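Local coordinates for GTP-binding protein (Pyrococcus horikoshii, PDB 1WXQ), which probably binds GTP and may hydrolyse nucleoside triphosphates, as expected for an Obg-type GTPase that also carries a TGS domain, at residues G67-P72 with P321-H326. Numbering follows the deposited sequence.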
ATOM      1  N   GLY A  67      17.338   8.254  13.948  1.00 47.98           N
ATOM      2  CA  GLY A  67      16.219   9.178  14.008  1.00 45.21           C
ATOM      3  C   GLY A  67      15.108   8.862  13.029  1.00 43.58           C
ATOM      4  O   GLY A  67      14.260   9.711  12.751  1.00 43.52           O
ATOM      5  N   LEU A  68      15.108   7.643  12.503  1.00 42.04           N
ATOM      6  CA  LEU A  68      14.084   7.228  11.556  1.00 41.25           C
ATOM      7  C   LEU A  68      13.389   5.957  12.019  1.00 40.63           C
ATOM      8  O   LEU A  68      14.019   5.061  12.590  1.00 40.70           O
ATOM      9  CB  LEU A  68      14.691   6.995  10.166  1.00 42.35           C
ATOM     10  CG  LEU A  68      15.118   8.214   9.336  1.00 41.23           C
ATOM     11  CD1 LEU A  68      15.794   7.739   8.058  1.00 38.84           C
ATOM     12  CD2 LEU A  68      13.905   9.083   9.011  1.00 39.45           C
ATOM     13  N   ALA A  69      12.086   5.885  11.764  1.00 39.03           N
ATOM     14  CA  ALA A  69      11.298   4.722  12.138  1.00 37.62           C
ATOM     15  C   ALA A  69      11.168   3.745  10.967  1.00 36.86           C
ATOM     16  O   ALA A  69      10.714   4.116   9.879  1.00 36.14           O
ATOM     17  CB  ALA A  69       9.917   5.164  12.600  1.00 37.86           C
ATOM     18  N   LEU A  70      11.589   2.504  11.183  1.00 36.27           N
ATOM     19  CA  LEU A  70      11.465   1.485  10.151  1.00 35.77           C
ATOM     20  C   LEU A  70      10.379   0.489  10.587  1.00 35.84           C
ATOM     21  O   LEU A  70      10.644  -0.478  11.299  1.00 36.84           O
ATOM     22  CB  LEU A  70      12.805   0.775   9.926  1.00 35.56           C
ATOM     23  CG  LEU A  70      13.840   1.530   9.084  1.00 35.97           C
ATOM     24  CD1 LEU A  70      14.371   2.741   9.841  1.00 39.26           C
ATOM     25  CD2 LEU A  70      14.978   0.590   8.734  1.00 36.29           C
ATOM     26  N   ILE A  71       9.151   0.761  10.157  1.00 35.58           N
ATOM     27  CA  ILE A  71       7.983  -0.047  10.483  1.00 33.38           C
ATOM     28  C   ILE A  71       7.813  -1.154   9.448  1.00 31.69           C
ATOM     29  O   ILE A  71       7.700  -0.876   8.264  1.00 29.83           O
ATOM     30  CB  ILE A  71       6.730   0.844  10.467  1.00 33.47           C
ATOM     31  CG1 ILE A  71       7.080   2.223  11.038  1.00 32.55           C
ATOM     32  CG2 ILE A  71       5.609   0.195  11.260  1.00 37.40           C
ATOM     33  CD1 ILE A  71       6.004   3.278  10.848  1.00 31.08           C
ATOM     34  N   PRO A  72       7.790  -2.428   9.884  1.00 30.47           N
ATOM     35  CA  PRO A  72       7.633  -3.576   8.974  1.00 29.61           C
ATOM     36  C   PRO A  72       6.287  -3.673   8.246  1.00 29.81           C
ATOM     37  O   PRO A  72       5.255  -3.272   8.774  1.00 28.27           O
ATOM     38  CB  PRO A  72       7.903  -4.782   9.883  1.00 28.52           C
ATOM     39  CG  PRO A  72       7.441  -4.311  11.212  1.00 28.99           C
ATOM     40  CD  PRO A  72       7.992  -2.889  11.269  1.00 29.64           C
ATOM     41  N   PRO A 321       1.792   6.839  11.154  1.00 26.59           N
ATOM     42  CA  PRO A 321       2.354   6.136  12.319  1.00 25.88           C
ATOM     43  C   PRO A 321       1.767   6.707  13.630  1.00 26.85           C
ATOM     44  O   PRO A 321       1.545   7.908  13.746  1.00 28.94           O
ATOM     45  CB  PRO A 321       3.865   6.398  12.206  1.00 22.56           C
ATOM     46  CG  PRO A 321       4.061   6.976  10.812  1.00 28.85           C
ATOM     47  CD  PRO A 321       2.789   7.744  10.563  1.00 27.88           C
ATOM     48  N   VAL A 322       1.519   5.840  14.606  1.00 26.68           N
ATOM     49  CA  VAL A 322       0.952   6.252  15.887  1.00 27.60           C
ATOM     50  C   VAL A 322       1.497   5.351  16.999  1.00 28.09           C
ATOM     51  O   VAL A 322       1.560   4.136  16.843  1.00 28.80           O
ATOM     52  CB  VAL A 322      -0.596   6.165  15.838  1.00 27.96           C
ATOM     53  CG1 VAL A 322      -1.191   6.345  17.227  1.00 31.39           C
ATOM     54  CG2 VAL A 322      -1.135   7.222  14.890  1.00 22.85           C
ATOM     55  N   TYR A 323       1.885   5.947  18.120  1.00 28.51           N
ATOM     56  CA  TYR A 323       2.465   5.188  19.235  1.00 30.21           C
ATOM     57  C   TYR A 323       1.709   5.280  20.551  1.00 30.10           C
ATOM     58  O   TYR A 323       1.591   6.362  21.122  1.00 27.47           O
ATOM     59  CB  TYR A 323       3.898   5.656  19.510  1.00 30.37           C
ATOM     60  CG  TYR A 323       4.850   5.542  18.344  1.00 31.57           C
ATOM     61  CD1 TYR A 323       4.780   6.421  17.262  1.00 30.00           C
ATOM     62  CD2 TYR A 323       5.864   4.586  18.351  1.00 30.63           C
ATOM     63  CE1 TYR A 323       5.706   6.354  16.221  1.00 30.32           C
ATOM     64  CE2 TYR A 323       6.792   4.513  17.316  1.00 30.97           C
ATOM     65  CZ  TYR A 323       6.713   5.398  16.259  1.00 27.32           C
ATOM     66  OH  TYR A 323       7.662   5.336  15.260  1.00 25.91           O
ATOM     67  N   PRO A 324       1.202   4.140  21.055  1.00 32.96           N
ATOM     68  CA  PRO A 324       0.459   4.084  22.319  1.00 33.70           C
ATOM     69  C   PRO A 324       1.402   3.836  23.488  1.00 35.79           C
ATOM     70  O   PRO A 324       2.255   2.945  23.437  1.00 35.16           O
ATOM     71  CB  PRO A 324      -0.482   2.915  22.104  1.00 32.26           C
ATOM     72  CG  PRO A 324       0.377   1.972  21.361  1.00 33.93           C
ATOM     73  CD  PRO A 324       1.041   2.874  20.318  1.00 34.17           C
ATOM     74  N   VAL A 325       1.229   4.626  24.541  1.00 38.57           N
ATOM     75  CA  VAL A 325       2.047   4.515  25.738  1.00 40.76           C
ATOM     76  C   VAL A 325       1.188   4.249  26.971  1.00 44.35           C
ATOM     77  O   VAL A 325      -0.046   4.237  26.898  1.00 43.92           O
ATOM     78  CB  VAL A 325       2.854   5.813  25.980  1.00 40.49           C
ATOM     79  CG1 VAL A 325       3.893   5.993  24.877  1.00 41.41           C
ATOM     80  CG2 VAL A 325       1.913   7.008  26.026  1.00 36.40           C
ATOM     81  N   HIS A 326       1.858   4.046  28.104  1.00 47.34           N
ATOM     82  CA  HIS A 326       1.189   3.791  29.373  1.00 50.47           C
ATOM     83  C   HIS A 326       1.348   5.078  30.185  1.00 50.74           C
ATOM     84  O   HIS A 326       0.492   5.455  30.975  1.00 51.46           O
ATOM     85  CB  HIS A 326       1.728   2.503  30.000  1.00 52.27           C
ATOM     86  CG  HIS A 326       0.949   2.024  31.187  1.00 56.30           C
ATOM     87  ND1 HIS A 326       1.412   1.033  32.028  1.00 59.21           N
ATOM     88  CD2 HIS A 326      -0.273   2.373  31.654  1.00 59.17           C
ATOM     89  CE1 HIS A 326       0.508   0.794  32.961  1.00 61.34           C
ATOM     90  NE2 HIS A 326      -0.524   1.593  32.757  1.00 63.74           N
TER
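I71 and A69 meet P321 and Y323 where strand 68-77 of one β-sheet packs against strand 319-325 of another. I71 is the one to follow outward. Its CB leaves the strand on the side facing 321-326, and there the side chain forks. CG2 lies anti to the backbone N; CG1 takes the place beside that N, anti to the carbonyl carbon (chi1 -37°), and from there the chain runs out nearly fully extended. That carries the tip to the pyrrolidine ring of P321: I71 CD1 lies 4.0 Å from P321 CB, with P321 CG only slightly farther. Of the I71 side chain, CD1 alone comes this close to 321-326; the residue also touches L344 on strand 343-346. The two side chains cross at about a right angle, so the I71 methyl meets P321 at CB and CG with its end, the two not running alongside each other.

Two residues back, A69 points the same way, while L70 between them turns to the other face of its strand. Y323 reaches A69 from a distance: its ring extends from 321-326 until Y323 OH comes 3.5 Å from A69 CB, a hydroxyl against a methyl. The Y323 ring also meets the ring of H48, planes at about 45°.

No hydrogen bond joins the two segments; each strand has backbone bonds elsewhere, A69 with T46 and I71 with A44 on one side, P321 with N387 on the other. All four touching residues are buried, yet the shared surface is small, 107 Å², and the nearest CA atoms, those of I71 and P321, stay 8.6 Å apart. This is side-chain packing between two separate sheets: that of the P-loop GTPase domain, through strand 68-77, and the four-stranded mixed sheet holding 319-325 and the strands of the TGS region, a ubiquitin-like fold.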